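Local coordinates for exported gluconolactonase (PDB 3DR2), which hydrolyses gluconolactone to gluconate, probably with the help of a calcium ion bound in its six-bladed beta-propeller, at residues A[67-72]-A[83-88]; A[52-57]-A[284-289]; A[11-16]-A[36-41]. One frame throughout, in Å; residues are numbered along the deposited sequence.

Contact 1. Residues A[67-72]-A[83-88]; sequences RRVLGW and DATAFT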
loop_
_atom_site.group_PDB
_atom_site.type_symbol
_atom_site.label_atom_id
_atom_site.label_comp_id
_atom_site.label_asym_id
_atom_site.label_seq_id
_atom_site.Cartn_x
_atom_site.Cartn_y
_atom_site.Cartn_z
ATOM N N ARG A 67 -1.211 2.521 -4.912
ATOM C CA ARG A 67 -2.059 3.358 -5.743
ATOM C C ARG A 67 -1.338 4.467 -6.493
ATOM O O ARG A 67 -1.704 5.642 -6.428
ATOM C CB ARG A 67 -3.197 3.917 -4.885
ATOM C CG ARG A 67 -3.895 2.808 -4.102
ATOM C CD ARG A 67 -4.972 3.320 -3.157
ATOM N NE ARG A 67 -6.125 3.860 -3.870
ATOM C CZ ARG A 67 -7.287 4.151 -3.290
ATOM N NH1 ARG A 67 -7.448 3.952 -1.988
ATOM N NH2 ARG A 67 -8.287 4.639 -4.017
ATOM N N ARG A 68 -0.310 4.066 -7.230
ATOM C CA ARG A 68 0.472 4.988 -8.039
ATOM C C ARG A 68 0.932 4.301 -9.307
ATOM O O ARG A 68 1.041 3.080 -9.352
ATOM C CB ARG A 68 1.729 5.436 -7.288
ATOM C CG ARG A 68 1.534 6.505 -6.233
ATOM C CD ARG A 68 2.866 6.763 -5.548
ATOM N NE ARG A 68 2.887 8.003 -4.782
ATOM C CZ ARG A 68 3.671 8.203 -3.727
ATOM N NH1 ARG A 68 4.479 7.245 -3.315
ATOM N NH2 ARG A 68 3.664 9.368 -3.099
ATOM N N VAL A 69 1.184 5.103 -10.338
ATOM C CA VAL A 69 1.753 4.615 -11.585
ATOM C C VAL A 69 3.064 5.402 -11.600
ATOM O O VAL A 69 3.049 6.638 -11.609
ATOM C CB VAL A 69 0.916 4.984 -12.818
ATOM C CG1 VAL A 69 1.730 4.724 -14.075
ATOM C CG2 VAL A 69 -0.355 4.142 -12.858
ATOM N N LEU A 70 4.182 4.685 -11.565
ATOM C CA LEU A 70 5.512 5.295 -11.517
ATOM C C LEU A 70 6.217 5.290 -12.862
ATOM O O LEU A 70 5.873 4.515 -13.752
ATOM C CB LEU A 70 6.369 4.542 -10.502
ATOM C CG LEU A 70 5.721 4.410 -9.120
ATOM C CD1 LEU A 70 6.497 3.428 -8.267
ATOM C CD2 LEU A 70 5.663 5.786 -8.461
ATOM N N GLY A 71 7.221 6.156 -12.987
ATOM C CA GLY A 71 7.983 6.240 -14.215
ATOM C C GLY A 71 9.479 6.272 -13.948
ATOM O O GLY A 71 9.979 7.168 -13.265
ATOM N N TRP A 72 10.191 5.286 -14.481
ATOM C CA TRP A 72 11.639 5.204 -14.318
ATOM C C TRP A 72 12.300 5.916 -15.492
ATOM O O TRP A 72 12.047 5.568 -16.645
ATOM C CB TRP A 72 12.088 3.744 -14.305
ATOM C CG TRP A 72 13.576 3.569 -14.290
ATOM C CD1 TRP A 72 14.406 3.660 -13.209
ATOM C CD2 TRP A 72 14.413 3.279 -15.416
ATOM N NE1 TRP A 72 15.711 3.440 -13.592
ATOM C CE2 TRP A 72 15.743 3.205 -14.940
ATOM C CE3 TRP A 72 14.169 3.076 -16.781
ATOM C CZ2 TRP A 72 16.827 2.933 -15.784
ATOM C CZ3 TRP A 72 15.250 2.805 -17.619
ATOM C CH2 TRP A 72 16.561 2.736 -17.113
ATOM N N ASP A 83 -1.026 9.618 -9.501
ATOM C CA ASP A 83 -1.103 9.439 -8.055
ATOM C C ASP A 83 -2.520 9.151 -7.559
ATOM O O ASP A 83 -3.506 9.508 -8.214
ATOM C CB ASP A 83 -0.550 10.694 -7.362
ATOM C CG ASP A 83 -0.184 10.453 -5.906
ATOM O OD1 ASP A 83 0.442 9.411 -5.600
ATOM O OD2 ASP A 83 -0.505 11.322 -5.067
ATOM N N ALA A 84 -2.604 8.494 -6.402
ATOM C CA ALA A 84 -3.878 8.138 -5.777
ATOM C C ALA A 84 -4.816 7.484 -6.783
ATOM O O ALA A 84 -5.988 7.854 -6.904
ATOM C CB ALA A 84 -4.529 9.384 -5.177
ATOM N N THR A 85 -4.294 6.487 -7.489
ATOM C CA THR A 85 -5.052 5.782 -8.517
ATOM C C THR A 85 -6.149 4.873 -7.970
ATOM O O THR A 85 -6.172 4.540 -6.780
ATOM C CB THR A 85 -4.134 4.905 -9.351
ATOM O OG1 THR A 85 -3.728 3.782 -8.560
ATOM C CG2 THR A 85 -2.898 5.679 -9.776
ATOM N N ALA A 86 -7.062 4.486 -8.856
ATOM C CA ALA A 86 -8.141 3.584 -8.495
ATOM C C ALA A 86 -7.596 2.169 -8.706
ATOM O O ALA A 86 -8.132 1.376 -9.489
ATOM C CB ALA A 86 -9.369 3.834 -9.385
ATOM N N PHE A 87 -6.500 1.882 -8.013
ATOM C CA PHE A 87 -5.845 0.585 -8.073
ATOM C C PHE A 87 -5.472 0.137 -9.478
ATOM O O PHE A 87 -5.883 -0.928 -9.938
ATOM C CB PHE A 87 -6.713 -0.475 -7.389
ATOM C CG PHE A 87 -6.999 -0.172 -5.951
ATOM C CD1 PHE A 87 -8.172 0.481 -5.583
ATOM C CD2 PHE A 87 -6.067 -0.482 -4.966
ATOM C CE1 PHE A 87 -8.409 0.823 -4.253
ATOM C CE2 PHE A 87 -6.294 -0.143 -3.637
ATOM C CZ PHE A 87 -7.465 0.510 -3.278
ATOM N N THR A 88 -4.685 0.966 -10.154
ATOM C CA THR A 88 -4.223 0.661 -11.499
ATOM C C THR A 88 -3.254 -0.518 -11.441
ATOM O O THR A 88 -2.368 -0.563 -10.581
ATOM C CB THR A 88 -3.524 1.882 -12.114
ATOM O OG1 THR A 88 -4.460 2.961 -12.187
ATOM C CG2 THR A 88 -3.019 1.575 -13.516
HETATM O O HOH W 1 -1.783 1.833 -9.076
HETATM O O HOH W 2 2.039 11.580 -3.543
#
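Arg67 lies against Phe87 and Thr85, and this cluster carries most of the contact. Its guanidinium rests flat on the Phe87 ring. The centres are 4.2 Å apart and the planes differ by 20°. Arg67 CZ lies near Phe87 CE1 and CZ, while Arg67 CG adds an off-centre CH-pi contact.

Two hydrogen bonds join Arg67 and Thr85 in opposite directions. A bend at chi3 (69°) places Arg67 NE, which donates to Thr85 O over 3.0 Å. The bond is almost straight, and the carbonyl oxygen lies in the guanidinium plane. NH2 adds a weak, longer bond to the same oxygen. In return, Thr85 N donates to Arg67 O at 2.9 Å. The stack and these bonds fix the rotation of the guanidinium. A water lies 2.8 Å from Thr85 OG1 and within reach of Arg68 O and Thr88 O, which compete for its protons.

The charged pair is Arg68 and Asp83, which run side by side. Arg68 NE meets Asp83 OD1 at 2.9 Å, a salt bridge slightly tilted from the guanidinium plane. A water links Arg68 NH2 to Asp83 OD2. OD1 also pairs with Arg67 NH1 of the second subunit. Arg67 NH1 makes the same salt bridge to Asp83 OD1 of the second subunit. Arg68 NH1 reaches Pro156 O there, so this end of the contact is part of the dimer interface.

Apolar packing is lighter. Val69 CG2 touches Thr88 CG2 at 3.8 Å.

Arg67 and Arg68 both face Asp63 in a G1 beta bulge at the start of strand 68-73. That strand lies between strands 58-63 and 78-83, and the loop 84-87 leads from this blade to strand 88-93 of another.

Contact 2. Residues A[52-57]-A[284-289]; sequences WWEAQR and FDQAQQ
Trp52 lays one face of its indole on the backbone of Asp285 and Gln286, joining two blades of the beta-propeller. Strand 47-53 is an outermost strand of one blade sheet. The turn after strand 281-284 belongs to another.

With CG anti to the backbone N (chi1 175°), Trp52 CG lies close to Asp285 CA. Asp285 CB stands over the six-membered ring in a CH-pi contact, 4.0 Å from its centroid. Gln286 N lies over the other end of the same face, 3.2 Å from Trp52 CD1.

Gln286 crosses both Trp52 and Glu54 at about a right angle. Its CB approaches Trp52 NE1, and its CG sits 3.1 Å from Glu54 OE1. That oxygen also accepts Trp52 NE1 at 2.9 Å, in the plane of the indole, so the bond steadies the ring from its edge while the turn covers its face.

Asp285 opens a type I turn that closes at Gln288. Its OD1 takes Gln289 N on the syn lone pair, and its OD2 forms a salt bridge with Arg290. A water joins the two backbones: it accepts from Trp52 N and donates to Phe284 O, each at 2.9 Å.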
loop_
_atom_site.group_PDB
_atom_site.type_symbol
_atom_site.label_atom_id
_atom_site.label_comp_id
_atom_site.label_asym_id
_atom_site.label_seq_id
_atom_site.Cartn_x
_atom_site.Cartn_y
_atom_site.Cartn_z
ATOM N N TRP A 52 7.173 -0.108 -21.562
ATOM C CA TRP A 52 8.157 0.842 -22.057
ATOM C C TRP A 52 7.461 1.925 -22.872
ATOM O O TRP A 52 6.719 1.632 -23.807
ATOM C CB TRP A 52 9.203 0.129 -22.917
ATOM C CG TRP A 52 10.174 1.081 -23.548
ATOM C CD1 TRP A 52 10.201 1.480 -24.853
ATOM C CD2 TRP A 52 11.230 1.795 -22.889
ATOM N NE1 TRP A 52 11.203 2.397 -25.048
ATOM C CE2 TRP A 52 11.850 2.609 -23.860
ATOM C CE3 TRP A 52 11.707 1.826 -21.573
ATOM C CZ2 TRP A 52 12.931 3.451 -23.557
ATOM C CZ3 TRP A 52 12.781 2.663 -21.269
ATOM C CH2 TRP A 52 13.379 3.463 -22.261
ATOM N N TRP A 53 7.719 3.175 -22.503
ATOM C CA TRP A 53 7.123 4.340 -23.146
ATOM C C TRP A 53 8.209 5.061 -23.941
ATOM O O TRP A 53 8.913 5.920 -23.410
ATOM C CB TRP A 53 6.559 5.255 -22.055
ATOM C CG TRP A 53 5.639 6.330 -22.526
ATOM C CD1 TRP A 53 5.081 6.463 -23.767
ATOM C CD2 TRP A 53 5.118 7.404 -21.733
ATOM N NE1 TRP A 53 4.242 7.553 -23.792
ATOM C CE2 TRP A 53 4.245 8.147 -22.556
ATOM C CE3 TRP A 53 5.303 7.810 -20.403
ATOM C CZ2 TRP A 53 3.557 9.275 -22.094
ATOM C CZ3 TRP A 53 4.618 8.932 -19.945
ATOM C CH2 TRP A 53 3.757 9.649 -20.790
ATOM N N GLU A 54 8.340 4.701 -25.215
ATOM C CA GLU A 54 9.354 5.281 -26.093
ATOM C C GLU A 54 9.352 6.807 -26.146
ATOM O O GLU A 54 10.405 7.442 -26.016
ATOM C CB GLU A 54 9.194 4.722 -27.509
ATOM C CG GLU A 54 10.186 5.282 -28.526
ATOM C CD GLU A 54 11.617 4.791 -28.332
ATOM O OE1 GLU A 54 11.900 4.060 -27.362
ATOM O OE2 GLU A 54 12.473 5.147 -29.168
ATOM N N ALA A 55 8.178 7.397 -26.337
ATOM C CA ALA A 55 8.060 8.850 -26.422
ATOM C C ALA A 55 8.712 9.597 -25.255
ATOM O O ALA A 55 9.191 10.723 -25.418
ATOM C CB ALA A 55 6.594 9.240 -26.529
ATOM N N GLN A 56 8.742 8.976 -24.081
ATOM C CA GLN A 56 9.331 9.608 -22.905
ATOM C C GLN A 56 10.541 8.843 -22.371
ATOM O O GLN A 56 11.059 9.168 -21.297
ATOM C CB GLN A 56 8.272 9.725 -21.800
ATOM C CG GLN A 56 7.011 10.477 -22.215
ATOM C CD GLN A 56 6.789 11.730 -21.391
ATOM O OE1 GLN A 56 5.801 12.447 -21.576
ATOM N NE2 GLN A 56 7.705 11.998 -20.471
ATOM N N ARG A 57 10.986 7.843 -23.131
ATOM C CA ARG A 57 12.107 6.983 -22.749
ATOM C C ARG A 57 12.022 6.665 -21.269
ATOM O O ARG A 57 12.995 6.794 -20.517
ATOM C CB ARG A 57 13.450 7.640 -23.089
ATOM C CG ARG A 57 13.667 7.792 -24.596
ATOM C CD ARG A 57 15.150 7.874 -24.959
ATOM N NE ARG A 57 15.855 6.613 -24.717
ATOM C CZ ARG A 57 15.798 5.544 -25.506
ATOM N NH1 ARG A 57 15.067 5.562 -26.615
ATOM N NH2 ARG A 57 16.469 4.445 -25.180
ATOM N N PHE A 284 10.169 -5.691 -22.220
ATOM C CA PHE A 284 11.434 -5.218 -22.771
ATOM C C PHE A 284 11.292 -3.768 -23.171
ATOM O O PHE A 284 10.177 -3.245 -23.280
ATOM C CB PHE A 284 11.817 -5.990 -24.033
ATOM C CG PHE A 284 12.466 -7.309 -23.769
ATOM C CD1 PHE A 284 11.716 -8.474 -23.745
ATOM C CD2 PHE A 284 13.835 -7.385 -23.553
ATOM C CE1 PHE A 284 12.326 -9.705 -23.511
ATOM C CE2 PHE A 284 14.455 -8.609 -23.317
ATOM C CZ PHE A 284 13.697 -9.770 -23.298
ATOM N N ASP A 285 12.427 -3.114 -23.389
ATOM C CA ASP A 285 12.399 -1.745 -23.857
ATOM C C ASP A 285 12.222 -1.879 -25.370
ATOM O O ASP A 285 12.156 -2.992 -25.900
ATOM C CB ASP A 285 13.707 -1.016 -23.507
ATOM C CG ASP A 285 14.930 -1.677 -24.106
ATOM O OD1 ASP A 285 14.886 -2.888 -24.404
ATOM O OD2 ASP A 285 15.947 -0.980 -24.260
ATOM N N GLN A 286 12.127 -0.748 -26.051
ATOM C CA GLN A 286 11.958 -0.700 -27.496
ATOM C C GLN A 286 12.910 -1.623 -28.264
ATOM O O GLN A 286 12.480 -2.448 -29.073
ATOM C CB GLN A 286 12.164 0.741 -27.956
ATOM C CG GLN A 286 10.937 1.404 -28.520
ATOM C CD GLN A 286 10.689 0.984 -29.942
ATOM O OE1 GLN A 286 10.548 -0.203 -30.233
ATOM N NE2 GLN A 286 10.641 1.954 -30.845
ATOM N N ALA A 287 14.203 -1.475 -28.004
ATOM C CA ALA A 287 15.224 -2.264 -28.687
ATOM C C ALA A 287 15.329 -3.709 -28.207
ATOM O O ALA A 287 16.018 -4.525 -28.826
ATOM C CB ALA A 287 16.582 -1.572 -28.543
ATOM N N GLN A 288 14.632 -4.023 -27.121
ATOM C CA GLN A 288 14.669 -5.355 -26.523
ATOM C C GLN A 288 16.105 -5.672 -26.102
ATOM O O GLN A 288 16.598 -6.784 -26.280
ATOM C CB GLN A 288 14.127 -6.422 -27.492
ATOM C CG GLN A 288 12.753 -6.068 -28.063
ATOM C CD GLN A 288 11.934 -7.267 -28.527
ATOM O OE1 GLN A 288 12.473 -8.310 -28.906
ATOM N NE2 GLN A 288 10.614 -7.109 -28.519
ATOM N N GLN A 289 16.768 -4.664 -25.542
ATOM C CA GLN A 289 18.137 -4.798 -25.058
ATOM C C GLN A 289 18.160 -4.727 -23.541
ATOM O O GLN A 289 19.202 -4.899 -22.919
ATOM C CB GLN A 289 19.028 -3.692 -25.630
ATOM C CG GLN A 289 19.424 -3.908 -27.087
ATOM C CD GLN A 289 20.375 -5.077 -27.278
ATOM O OE1 GLN A 289 20.546 -5.570 -28.391
ATOM N NE2 GLN A 289 21.007 -5.517 -26.197
HETATM O O HOH W 3 7.356 -2.648 -22.911
#

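Contact 3. Residues A[11-16]-A[36-41]; sequences GPAVPA and RLLTLY
Ala13 and Ala16 push their methyl groups toward segment 36-41, at the edge of a propeller blade. Strands 14-15 and 38-41 pair antiparallel here. Their sheet also contains strand 298-303, so one blade combines strands from both ends of the chain, as in many closed beta-propellers.

Ala13 CB is the first bump. It fits between Leu38 CB at 4.0 Å and Leu40 CD2 at 3.7 Å, with Thr39 O also close to it. Ala16 CB is the second. It fills the notch between Leu37 CD2 and Thr39 OG1, the latter 3.6 Å away. Between the two alanines, Val14 shares a face of the sheet with Thr39, and Pro15 points away. Even so, Leu38 CD1 touches Pro15 CA at 3.7 Å, and the two side chains cross obliquely.

The backbone holds this fit. Thr39 N donates to Val14 O at 2.8 Å, and Ala16 N makes a nearly straight bond to Leu37 O. The return bond from Val14 N to Thr39 O is weak. Leu37 and Thr39 pack on Trp300 and Leu40 on Met301, both of strand 298-303.

Thr39 OG1 is anti to its carbonyl carbon (chi1 -61°), beside Ala16. There a water touches Thr39 OG1 at 2.6 Å and donates to Pro15 O at 3.0 Å.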
loop_
_atom_site.group_PDB
_atom_site.type_symbol
_atom_site.label_atom_id
_atom_site.label_comp_id
_atom_site.label_asym_id
_atom_site.label_seq_id
_atom_site.Cartn_x
_atom_site.Cartn_y
_atom_site.Cartn_z
ATOM N N GLY A 11 20.504 8.408 -10.123
ATOM C CA GLY A 11 21.602 7.687 -9.513
ATOM C C GLY A 11 21.715 6.289 -10.071
ATOM O O GLY A 11 20.718 5.720 -10.536
ATOM N N PRO A 12 22.919 5.699 -10.032
ATOM C CA PRO A 12 23.161 4.349 -10.546
ATOM C C PRO A 12 22.363 3.247 -9.863
ATOM O O PRO A 12 22.027 3.332 -8.677
ATOM C CB PRO A 12 24.670 4.177 -10.364
ATOM C CG PRO A 12 24.959 5.012 -9.153
ATOM C CD PRO A 12 24.143 6.253 -9.423
ATOM N N ALA A 13 22.063 2.210 -10.634
ATOM C CA ALA A 13 21.327 1.069 -10.121
ATOM C C ALA A 13 22.277 0.269 -9.242
ATOM O O ALA A 13 23.499 0.428 -9.323
ATOM C CB ALA A 13 20.825 0.208 -11.273
ATOM N N VAL A 14 21.712 -0.589 -8.408
ATOM C CA VAL A 14 22.494 -1.423 -7.510
ATOM C C VAL A 14 22.241 -2.884 -7.879
ATOM O O VAL A 14 21.102 -3.272 -8.121
ATOM C CB VAL A 14 22.075 -1.169 -6.043
ATOM C CG1 VAL A 14 22.850 -2.078 -5.109
ATOM C CG2 VAL A 14 22.313 0.293 -5.686
ATOM N N PRO A 15 23.299 -3.710 -7.953
ATOM C CA PRO A 15 23.101 -5.120 -8.304
ATOM C C PRO A 15 22.122 -5.788 -7.345
ATOM O O PRO A 15 22.148 -5.530 -6.145
ATOM C CB PRO A 15 24.508 -5.703 -8.191
ATOM C CG PRO A 15 25.373 -4.539 -8.562
ATOM C CD PRO A 15 24.734 -3.415 -7.786
ATOM N N ALA A 16 21.261 -6.645 -7.880
ATOM C CA ALA A 16 20.277 -7.343 -7.062
ATOM C C ALA A 16 20.932 -8.500 -6.322
ATOM O O ALA A 16 21.873 -9.110 -6.819
ATOM C CB ALA A 16 19.143 -7.859 -7.937
ATOM N N ARG A 36 23.862 -9.401 -15.383
ATOM C CA ARG A 36 23.463 -9.628 -13.998
ATOM C C ARG A 36 22.294 -8.693 -13.692
ATOM O O ARG A 36 22.248 -7.572 -14.190
ATOM C CB ARG A 36 24.633 -9.344 -13.053
ATOM C CG ARG A 36 25.747 -10.382 -13.117
ATOM C CD ARG A 36 25.296 -11.716 -12.534
ATOM N NE ARG A 36 26.332 -12.747 -12.620
ATOM C CZ ARG A 36 26.708 -13.343 -13.750
ATOM N NH1 ARG A 36 26.137 -13.017 -14.905
ATOM N NH2 ARG A 36 27.656 -14.270 -13.724
ATOM N N LEU A 37 21.351 -9.159 -12.880
ATOM C CA LEU A 37 20.167 -8.368 -12.544
ATOM C C LEU A 37 20.468 -7.160 -11.661
ATOM O O LEU A 37 21.278 -7.242 -10.743
ATOM C CB LEU A 37 19.128 -9.249 -11.843
ATOM C CG LEU A 37 17.741 -8.632 -11.639
ATOM C CD1 LEU A 37 17.032 -8.511 -12.978
ATOM C CD2 LEU A 37 16.926 -9.505 -10.693
ATOM N N LEU A 38 19.795 -6.048 -11.950
ATOM C CA LEU A 38 19.953 -4.811 -11.192
ATOM C C LEU A 38 18.636 -4.403 -10.547
ATOM O O LEU A 38 17.557 -4.792 -11.006
ATOM C CB LEU A 38 20.395 -3.661 -12.103
ATOM C CG LEU A 38 21.752 -3.710 -12.809
ATOM C CD1 LEU A 38 22.856 -3.837 -11.781
ATOM C CD2 LEU A 38 21.789 -4.862 -13.770
ATOM N N THR A 39 18.735 -3.612 -9.485
ATOM C CA THR A 39 17.557 -3.106 -8.790
ATOM C C THR A 39 17.425 -1.630 -9.141
ATOM O O THR A 39 18.340 -0.846 -8.883
ATOM C CB THR A 39 17.706 -3.248 -7.264
ATOM O OG1 THR A 39 17.857 -4.631 -6.931
ATOM C CG2 THR A 39 16.480 -2.680 -6.550
ATOM N N LEU A 40 16.291 -1.253 -9.730
ATOM C CA LEU A 40 16.054 0.134 -10.119
ATOM C C LEU A 40 15.205 0.888 -9.105
ATOM O O LEU A 40 15.263 2.112 -9.029
ATOM C CB LEU A 40 15.369 0.194 -11.488
ATOM C CG LEU A 40 16.096 -0.477 -12.656
ATOM C CD1 LEU A 40 15.288 -0.324 -13.934
ATOM C CD2 LEU A 40 17.468 0.149 -12.822
ATOM N N TYR A 41 14.412 0.153 -8.336
ATOM C CA TYR A 41 13.545 0.754 -7.330
ATOM C C TYR A 41 13.187 -0.336 -6.337
ATOM O O TYR A 41 13.014 -1.486 -6.721
ATOM C CB TYR A 41 12.267 1.287 -7.990
ATOM C CG TYR A 41 11.415 2.186 -7.117
ATOM C CD1 TYR A 41 11.791 3.505 -6.864
ATOM C CD2 TYR A 41 10.212 1.728 -6.572
ATOM C CE1 TYR A 41 10.991 4.352 -6.096
ATOM C CE2 TYR A 41 9.404 2.560 -5.805
ATOM C CZ TYR A 41 9.800 3.878 -5.572
ATOM O OH TYR A 41 8.997 4.728 -4.842
HETATM O O HOH W 4 19.639 -4.351 -5.064
HETATM O O HOH W 5 22.934 -8.955 -9.398
#

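How the contacts relate
Contacts 1 and 3 touch: Trp72 CE2 meets Leu40 CD1 at 3.7 Å, and Leu70 CD1 meets Tyr41 CE2 at 3.9 Å. Their centres are about 22 Å apart. Contacts 1 and 2 share one blade sheet, through strands 68-73 and 47-53, with nearest atoms about 4 Å apart. Contacts 2 and 3 share the other, through strands 281-284 and 38-41, with nearest atoms about 8 Å apart. The 52-57 segment of contact 2 continues the strand that carries Glu48, a ligand of the calcium ion with Asn134, Asn191 and Asp242. The Trp52 side chain is about 9 Å from a bound calcium ion, and that of Phe87 about 4 Å from one.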